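Local coordinates for putative uncharacterized protein (Bacteroides vulgatus, PDB 4F7A) that probably binds mucin O-glycans at the outer membrane as a SusD/RagB-family lipoprotein that captures nutrients, at residues F25-K30 / F94-K99; K20-F25 / K183-C188. All coordinates share one frame; numbering follows the deposited sequence.

Contact 1 (F25-K30 / F94-K99); sequences FETIQK and FPVAHK
Thr27 and Ile28 are the residues of helix 15-30 that meet helix 84-104, at Val96 and Ala97. At the start of the segment, Phe25 O takes two N-H groups of Gln29. The backbone N and NE2 reach it from opposite faces of its carbonyl plane. Gln29 NE2 lies 3.0 Å from Phe25 O, well above that plane, and the N-H...O angle is 169°, nearly straight. Next, Glu26 forms a salt bridge with Lys30. Lys30 NZ sits 2.6 Å from Glu26 OE2, on the anti lone pair of that oxygen. Thr27 turns its methyl to the neighbouring helix, and Thr27 CG2 stands 4.1 Å from Val96 CG2, the two side chains crossing at about a right angle. The helices run roughly antiparallel, at 138°, with their axes 9.0 Å apart. This is helix-on-helix packing within the TPR-like, largely helical SusD fold. On helix 15-30, Ile28 carries the larger share. Its CG1 lies anti to the carbonyl carbon (chi1 -65°), and with chi2 extended the chain ends over the backbone of Ala97. Ile28 CD1 comes within 3.6 Å of Ala97 CA, and Ile28 CG1 is 4.0 Å from Val96 CG1. An alanine here would keep neither CG1 nor CD1 and would probably leave a gap against Val96 and Ala97. The same isoleucine also rests on Leu120 of helix 111-132.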
ATOM      1  N   PHE A  25     -13.391 -17.125   0.015  1.00 14.22           N
ATOM      2  CA  PHE A  25     -12.983 -16.040  -0.851  1.00 14.47           C
ATOM      3  C   PHE A  25     -13.552 -14.698  -0.418  1.00 16.69           C
ATOM      4  O   PHE A  25     -12.900 -13.676  -0.584  1.00 16.31           O
ATOM      5  CB  PHE A  25     -13.365 -16.331  -2.292  1.00 15.46           C
ATOM      6  CG  PHE A  25     -12.427 -17.294  -2.955  1.00 14.31           C
ATOM      7  CD1 PHE A  25     -11.223 -16.845  -3.472  1.00 18.59           C
ATOM      8  CD2 PHE A  25     -12.722 -18.627  -3.005  1.00 18.30           C
ATOM      9  CE1 PHE A  25     -10.331 -17.739  -4.060  1.00 19.60           C
ATOM     10  CE2 PHE A  25     -11.841 -19.532  -3.568  1.00 18.16           C
ATOM     11  CZ  PHE A  25     -10.648 -19.071  -4.118  1.00 14.93           C
ATOM     12  N   GLU A  26     -14.750 -14.725   0.141  1.00 15.96           N
ATOM     13  CA  GLU A  26     -15.397 -13.526   0.624  1.00 17.05           C
ATOM     14  C   GLU A  26     -14.646 -12.955   1.833  1.00 18.16           C
ATOM     15  O   GLU A  26     -14.387 -11.754   1.915  1.00 14.59           O
ATOM     16  CB  GLU A  26     -16.840 -13.831   0.997  1.00 17.21           C
ATOM     17  CG  GLU A  26     -17.537 -12.640   1.592  1.00 23.97           C
ATOM     18  CD  GLU A  26     -18.996 -12.907   2.004  1.00 26.18           C
ATOM     19  OE1 GLU A  26     -19.521 -14.008   1.745  1.00 28.28           O
ATOM     20  OE2 GLU A  26     -19.594 -11.988   2.600  1.00 29.84           O
ATOM     21  N   THR A  27     -14.320 -13.815   2.795  1.00 15.88           N
ATOM     22  CA  THR A  27     -13.559 -13.387   3.971  1.00 15.42           C
ATOM     23  C   THR A  27     -12.168 -12.846   3.597  1.00 16.21           C
ATOM     24  O   THR A  27     -11.725 -11.810   4.108  1.00 13.95           O
ATOM     25  CB  THR A  27     -13.434 -14.536   4.956  1.00 17.10           C
ATOM     26  OG1 THR A  27     -14.743 -14.912   5.368  1.00 19.13           O
ATOM     27  CG2 THR A  27     -12.581 -14.162   6.192  1.00 16.43           C
ATOM     28  N   ILE A  28     -11.483 -13.542   2.696  1.00 16.66           N
ATOM     29  CA  ILE A  28     -10.132 -13.122   2.308  1.00 15.15           C
ATOM     30  C   ILE A  28     -10.173 -11.749   1.631  1.00 14.46           C
ATOM     31  O   ILE A  28      -9.393 -10.865   1.974  1.00 14.84           O
ATOM     32  CB  ILE A  28      -9.458 -14.141   1.361  1.00 14.89           C
ATOM     33  CG1 ILE A  28      -9.231 -15.478   2.078  1.00 20.52           C
ATOM     34  CG2 ILE A  28      -8.096 -13.594   0.859  1.00 14.64           C
ATOM     35  CD1 ILE A  28      -9.032 -16.684   1.118  1.00 19.26           C
ATOM     36  N   GLN A  29     -11.062 -11.589   0.650  1.00 12.91           N
ATOM     37  CA  GLN A  29     -11.136 -10.331  -0.090  1.00 14.72           C
ATOM     38  C   GLN A  29     -11.588  -9.138   0.787  1.00 16.24           C
ATOM     39  O   GLN A  29     -11.106  -8.011   0.626  1.00 16.89           O
ATOM     40  CB  GLN A  29     -11.980 -10.502  -1.354  1.00 14.15           C
ATOM     41  CG  GLN A  29     -11.156 -11.233  -2.429  1.00 14.93           C
ATOM     42  CD  GLN A  29     -11.961 -11.698  -3.604  1.00 19.65           C
ATOM     43  OE1 GLN A  29     -11.890 -11.110  -4.706  1.00 17.64           O
ATOM     44  NE2 GLN A  29     -12.773 -12.737  -3.387  1.00 16.84           N
ATOM     45  N   LYS A  30     -12.457  -9.394   1.755  1.00 14.55           N
ATOM     46  CA  LYS A  30     -12.850  -8.355   2.714  1.00 14.91           C
ATOM     47  C   LYS A  30     -11.745  -8.033   3.713  1.00 15.99           C
ATOM     48  O   LYS A  30     -11.791  -7.005   4.373  1.00 16.65           O
ATOM     49  CB  LYS A  30     -14.094  -8.779   3.489  1.00 14.53           C
ATOM     50  CG  LYS A  30     -15.331  -8.835   2.617  1.00 16.10           C
ATOM     51  CD  LYS A  30     -16.580  -9.133   3.448  1.00 19.33           C
ATOM     52  CE  LYS A  30     -17.841  -9.048   2.586  1.00 24.87           C
ATOM     53  NZ  LYS A  30     -19.086  -9.490   3.280  1.00 21.03           N
ATOM     54  N   PHE A  94      -5.555 -14.778   7.273  1.00 17.04           N
ATOM     55  CA  PHE A  94      -4.550 -15.735   6.821  1.00 16.74           C
ATOM     56  C   PHE A  94      -4.968 -17.192   7.049  1.00 17.19           C
ATOM     57  O   PHE A  94      -4.764 -18.029   6.176  1.00 15.87           O
ATOM     58  CB  PHE A  94      -3.173 -15.402   7.423  1.00 16.95           C
ATOM     59  CG  PHE A  94      -2.044 -16.226   6.856  1.00 17.12           C
ATOM     60  CD1 PHE A  94      -1.802 -16.258   5.495  1.00 20.47           C
ATOM     61  CD2 PHE A  94      -1.240 -16.971   7.679  1.00 22.45           C
ATOM     62  CE1 PHE A  94      -0.777 -17.025   4.963  1.00 23.65           C
ATOM     63  CE2 PHE A  94      -0.195 -17.715   7.148  1.00 31.42           C
ATOM     64  CZ  PHE A  94       0.025 -17.746   5.787  1.00 23.89           C
ATOM     65  N   PRO A  95      -5.576 -17.509   8.195  1.00 17.45           N
ATOM     66  CA  PRO A  95      -5.942 -18.926   8.359  1.00 19.98           C
ATOM     67  C   PRO A  95      -6.973 -19.389   7.323  1.00 20.01           C
ATOM     68  O   PRO A  95      -6.970 -20.566   6.926  1.00 16.83           O
ATOM     69  CB  PRO A  95      -6.510 -19.010   9.777  1.00 20.62           C
ATOM     70  CG  PRO A  95      -6.196 -17.700  10.430  1.00 21.71           C
ATOM     71  CD  PRO A  95      -5.708 -16.725   9.431  1.00 18.43           C
ATOM     72  N   VAL A  96      -7.818 -18.460   6.871  1.00 16.44           N
ATOM     73  CA  VAL A  96      -8.770 -18.741   5.805  1.00 16.37           C
ATOM     74  C   VAL A  96      -8.089 -18.901   4.452  1.00 16.26           C
ATOM     75  O   VAL A  96      -8.468 -19.784   3.685  1.00 13.73           O
ATOM     76  CB  VAL A  96      -9.899 -17.680   5.753  1.00 17.36           C
ATOM     77  CG1 VAL A  96     -10.886 -17.999   4.651  1.00 17.73           C
ATOM     78  CG2 VAL A  96     -10.616 -17.641   7.130  1.00 18.27           C
ATOM     79  N   ALA A  97      -7.096 -18.057   4.144  1.00 15.39           N
ATOM     80  CA  ALA A  97      -6.339 -18.198   2.907  1.00 15.29           C
ATOM     81  C   ALA A  97      -5.605 -19.523   2.887  1.00 17.10           C
ATOM     82  O   ALA A  97      -5.487 -20.165   1.833  1.00 15.09           O
ATOM     83  CB  ALA A  97      -5.340 -17.056   2.735  1.00 16.95           C
ATOM     84  N   HIS A  98      -5.090 -19.923   4.054  1.00 16.16           N
ATOM     85  CA  HIS A  98      -4.401 -21.208   4.162  1.00 17.69           C
ATOM     86  C   HIS A  98      -5.385 -22.375   3.971  1.00 18.72           C
ATOM     87  O   HIS A  98      -5.106 -23.303   3.191  1.00 19.26           O
ATOM     88  CB  HIS A  98      -3.678 -21.307   5.496  1.00 17.35           C
ATOM     89  CG  HIS A  98      -2.905 -22.569   5.646  1.00 19.02           C
ATOM     90  ND1 HIS A  98      -1.749 -22.810   4.936  1.00 21.43           N
ATOM     91  CD2 HIS A  98      -3.137 -23.674   6.391  1.00 20.11           C
ATOM     92  CE1 HIS A  98      -1.295 -24.014   5.247  1.00 24.08           C
ATOM     93  NE2 HIS A  98      -2.117 -24.557   6.131  1.00 19.80           N
ATOM     94  N   LYS A  99      -6.536 -22.333   4.657  1.00 16.81           N
ATOM     95  CA  LYS A  99      -7.577 -23.348   4.458  1.00 19.16           C
ATOM     96  C   LYS A  99      -7.986 -23.434   2.988  1.00 16.92           C
ATOM     97  O   LYS A  99      -8.138 -24.522   2.436  1.00 18.99           O
ATOM     98  CB  LYS A  99      -8.823 -23.058   5.312  1.00 20.09           C
ATOM     99  CG  LYS A  99      -9.914 -24.123   5.201  1.00 24.35           C
TER

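Contact 2 (K20-F25 / K183-C188)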
ATOM      1  N   LYS A  20     -18.491 -24.746   0.531  1.00 38.44           N
ATOM      2  CA  LYS A  20     -17.143 -25.293   0.669  1.00 38.62           C
ATOM      3  C   LYS A  20     -16.109 -24.241   0.276  1.00 33.50           C
ATOM      4  O   LYS A  20     -15.218 -23.961   1.060  1.00 33.64           O
ATOM      5  CB  LYS A  20     -16.961 -26.584  -0.157  1.00 39.95           C
ATOM      6  CG  LYS A  20     -15.680 -27.381   0.180  1.00 43.39           C
ATOM      7  CD  LYS A  20     -15.619 -28.721  -0.574  1.00 48.52           C
ATOM      8  CE  LYS A  20     -14.198 -29.278  -0.706  1.00 49.74           C
ATOM      9  NZ  LYS A  20     -13.645 -29.766   0.580  1.00 52.35           N
ATOM     10  N   TYR A  21     -16.254 -23.633  -0.903  1.00 33.19           N
ATOM     11  CA  TYR A  21     -15.193 -22.758  -1.470  1.00 32.81           C
ATOM     12  C   TYR A  21     -15.430 -21.270  -1.464  1.00 32.66           C
ATOM     13  O   TYR A  21     -14.508 -20.491  -1.196  1.00 31.79           O
ATOM     14  CB  TYR A  21     -14.934 -23.119  -2.924  1.00 34.61           C
ATOM     15  CG  TYR A  21     -14.545 -24.544  -3.126  1.00 34.31           C
ATOM     16  CD1 TYR A  21     -13.273 -24.993  -2.772  1.00 35.46           C
ATOM     17  CD2 TYR A  21     -15.435 -25.453  -3.664  1.00 42.17           C
ATOM     18  CE1 TYR A  21     -12.915 -26.297  -2.938  1.00 27.82           C
ATOM     19  CE2 TYR A  21     -15.091 -26.770  -3.829  1.00 39.10           C
ATOM     20  CZ  TYR A  21     -13.827 -27.183  -3.478  1.00 37.27           C
ATOM     21  OH  TYR A  21     -13.490 -28.486  -3.652  1.00 38.52           O
ATOM     22  N   THR A  22     -16.652 -20.845  -1.777  1.00 30.66           N
ATOM     23  CA  THR A  22     -16.872 -19.441  -2.110  0.50 29.42           C
ATOM     24  C   THR A  22     -16.801 -18.521  -0.889  1.00 27.58           C
ATOM     25  O   THR A  22     -16.268 -17.411  -0.982  1.00 27.89           O
ATOM     26  CB  THR A  22     -18.193 -19.259  -2.922  0.50 31.22           C
ATOM     27  OG1 THR A  22     -18.052 -19.905  -4.196  0.50 32.80           O
ATOM     28  CG2 THR A  22     -18.494 -17.807  -3.145  0.50 26.67           C
ATOM     29  N   THR A  23     -17.315 -18.975   0.251  0.50 26.33           N
ATOM     30  CA  THR A  23     -17.307 -18.165   1.474  0.50 25.89           C
ATOM     31  C   THR A  23     -15.895 -17.772   1.912  0.50 25.14           C
ATOM     32  O   THR A  23     -15.671 -16.644   2.376  0.50 23.59           O
ATOM     33  CB  THR A  23     -18.008 -18.891   2.658  0.50 28.51           C
ATOM     34  OG1 THR A  23     -19.397 -19.100   2.344  0.50 30.71           O
ATOM     35  CG2 THR A  23     -17.882 -18.068   3.947  0.50 29.07           C
ATOM     36  N   ASN A  24     -14.936 -18.690   1.772  1.00 21.36           N
ATOM     37  CA  ASN A  24     -13.545 -18.372   2.098  1.00 18.85           C
ATOM     38  C   ASN A  24     -13.038 -17.171   1.288  1.00 15.47           C
ATOM     39  O   ASN A  24     -12.341 -16.308   1.812  1.00 15.22           O
ATOM     40  CB  ASN A  24     -12.595 -19.575   1.839  1.00 17.01           C
ATOM     41  CG  ASN A  24     -12.823 -20.741   2.797  1.00 20.37           C
ATOM     42  OD1 ASN A  24     -13.259 -20.562   3.931  1.00 19.92           O
ATOM     43  ND2 ASN A  24     -12.534 -21.947   2.331  1.00 20.37           N
ATOM     44  N   PHE A  25     -13.391 -17.125   0.015  1.00 14.22           N
ATOM     45  CA  PHE A  25     -12.983 -16.040  -0.851  1.00 14.47           C
ATOM     46  C   PHE A  25     -13.552 -14.698  -0.418  1.00 16.69           C
ATOM     47  O   PHE A  25     -12.900 -13.676  -0.584  1.00 16.31           O
ATOM     48  CB  PHE A  25     -13.365 -16.331  -2.292  1.00 15.46           C
ATOM     49  CG  PHE A  25     -12.427 -17.294  -2.955  1.00 14.31           C
ATOM     50  CD1 PHE A  25     -11.223 -16.845  -3.472  1.00 18.59           C
ATOM     51  CD2 PHE A  25     -12.722 -18.627  -3.005  1.00 18.30           C
ATOM     52  CE1 PHE A  25     -10.331 -17.739  -4.060  1.00 19.60           C
ATOM     53  CE2 PHE A  25     -11.841 -19.532  -3.568  1.00 18.16           C
ATOM     54  CZ  PHE A  25     -10.648 -19.071  -4.118  1.00 14.93           C
ATOM     55  N   LYS A 183     -16.283 -16.321 -11.833  1.00 18.70           N
ATOM     56  CA  LYS A 183     -17.362 -15.359 -11.618  1.00 17.61           C
ATOM     57  C   LYS A 183     -17.818 -15.320 -10.162  1.00 17.37           C
ATOM     58  O   LYS A 183     -17.966 -14.237  -9.605  1.00 17.35           O
ATOM     59  CB  LYS A 183     -18.543 -15.675 -12.558  1.00 19.45           C
ATOM     60  CG  LYS A 183     -19.618 -14.621 -12.626  1.00 25.42           C
ATOM     61  CD  LYS A 183     -20.720 -15.056 -13.600  1.00 31.95           C
ATOM     62  CE  LYS A 183     -20.374 -14.695 -15.024  1.00 40.99           C
ATOM     63  NZ  LYS A 183     -21.426 -15.172 -15.977  1.00 39.43           N
ATOM     64  N   SER A 184     -18.016 -16.487  -9.538  1.00 16.36           N
ATOM     65  CA  SER A 184     -18.581 -16.557  -8.184  1.00 15.97           C
ATOM     66  C   SER A 184     -17.678 -16.015  -7.071  1.00 17.64           C
ATOM     67  O   SER A 184     -18.146 -15.772  -5.958  1.00 18.39           O
ATOM     68  CB  SER A 184     -18.985 -17.992  -7.833  1.00 18.94           C
ATOM     69  OG  SER A 184     -17.875 -18.883  -7.765  1.00 18.52           O
ATOM     70  N   ILE A 185     -16.392 -15.842  -7.370  1.00 18.07           N
ATOM     71  CA  ILE A 185     -15.418 -15.383  -6.378  1.00 16.84           C
ATOM     72  C   ILE A 185     -14.867 -13.999  -6.696  1.00 16.99           C
ATOM     73  O   ILE A 185     -13.985 -13.510  -5.987  1.00 18.10           O
ATOM     74  CB  ILE A 185     -14.225 -16.391  -6.210  1.00 15.48           C
ATOM     75  CG1 ILE A 185     -13.464 -16.579  -7.517  1.00 13.23           C
ATOM     76  CG2 ILE A 185     -14.726 -17.717  -5.731  1.00 15.34           C
ATOM     77  CD1 ILE A 185     -12.113 -17.349  -7.351  1.00 17.25           C
ATOM     78  N   ASN A 186     -15.407 -13.337  -7.713  1.00 18.27           N
ATOM     79  CA  ASN A 186     -14.883 -12.030  -8.107  1.00 18.02           C
ATOM     80  C   ASN A 186     -15.341 -10.895  -7.183  1.00 17.03           C
ATOM     81  O   ASN A 186     -16.390 -10.299  -7.399  1.00 17.55           O
ATOM     82  CB  ASN A 186     -15.302 -11.693  -9.535  1.00 17.47           C
ATOM     83  CG  ASN A 186     -14.660 -10.407 -10.036  1.00 15.69           C
ATOM     84  OD1 ASN A 186     -13.724  -9.898  -9.405  1.00 19.41           O
ATOM     85  ND2 ASN A 186     -15.155  -9.880 -11.159  1.00 16.13           N
HETATM   86  N   MSE A 187     -14.550 -10.580  -6.172  1.00 15.76           N
HETATM   87  CA  MSE A 187     -14.709  -9.307  -5.458  1.00 15.88           C
HETATM   88  C   MSE A 187     -13.535  -8.363  -5.658  1.00 15.30           C
HETATM   89  O   MSE A 187     -13.430  -7.395  -4.924  1.00 14.70           O
HETATM   90  CB  MSE A 187     -14.862  -9.546  -3.946  1.00 15.37           C
HETATM   91  CG  MSE A 187     -16.150 -10.186  -3.568  1.00 20.21           C
HETATM   92 SE   MSE A 187     -16.168 -10.457  -1.638  0.75 20.85          SE
HETATM   93  CE  MSE A 187     -15.761  -8.678  -0.986  1.00 15.89           C
ATOM     94  N   CYS A 188     -12.667  -8.617  -6.632  1.00 15.91           N
ATOM     95  CA  CYS A 188     -11.465  -7.781  -6.806  1.00 15.25           C
ATOM     96  C   CYS A 188     -11.294  -7.259  -8.232  1.00 16.41           C
ATOM     97  O   CYS A 188     -10.214  -6.786  -8.580  1.00 17.08           O
ATOM     98  CB  CYS A 188     -10.209  -8.523  -6.354  1.00 15.66           C
ATOM     99  SG  CYS A 188      -9.918 -10.031  -7.286  1.00 17.63           S
TER
HETATM  100  O   HOH W   1     -19.797 -21.063  -6.362  1.00 43.14           O
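Thr22 of helix 15-30 and Ile185 of the loop between helices 151-174 and 193-210 approach to 6.1 Å between their CA atoms, where a wider pi-type turn at 20-22 faces a short 3-10 segment. No direct hydrogen bond joins the two backbones or side chains here. Thr22 turns its methyl to the loop backbone, and Thr22 CG2 lies 3.5 Å from Ser184 O. The two hydroxyls lie side by side, with Thr22 OG1 3.7 Å from Ser184 OG. A water bridges the two, 3.0 Å from Thr22 OG1 and more weakly held by Ser184 OG.

The main apolar contact is between Phe25 and Ile185. The isoleucine spreads over one face of the ring with both of its branches. Ile185 CG2 covers the side near CG and CD2, coming to 3.5 Å from Phe25 CD2. It makes a CH-pi contact 29° off the ring normal. Ile185 CD1 lies towards the far rim, 3.8 Å from Phe25 CE1. This two-branched cover follows from the torsions of Ile185. CG1 sits between the backbone N and the carbonyl carbon (chi1 60°), CG2 is anti to the carbonyl carbon, and an extended chi2 (169°) carries CD1 out to the rim. In this helical SusD-like fold, the contact seats an inter-helix loop on helix 15-30. Helix 111-132 adds to the same buried cluster: Phe113 meets the Phe25 ring edge-to-face, and Ala116 touches Ile185.

Asn186 points its side chain away from the helix. Asn186 OD1 accepts from Cys188 N at 3.2 Å, forming an Asx turn, and also from Cys190 N. Met187, a selenomethionine, points back towards helix 15-30 and packs on Glu26 and Lys30.

Contacts 1 and 2 have centres about 9 Å apart. Both use helix 15-30, and Phe25 belongs to both. Contact 1 pairs that helix with helix 84-104, while contact 2 pairs it with the loop before helix 193-210. In sequence, the two segments of contact 1 fall between those of contact 2, apart from the shared Phe25. Gln29 joins the contacts directly: Gln29 NE2 lies 3.0 Å from Ile185 O and Gln29 OE1 3.1 Å from Met187 N, both probable hydrogen bonds. The N-terminal helix of the model is thus tied to two distant parts of this SusD/RagB-type chain.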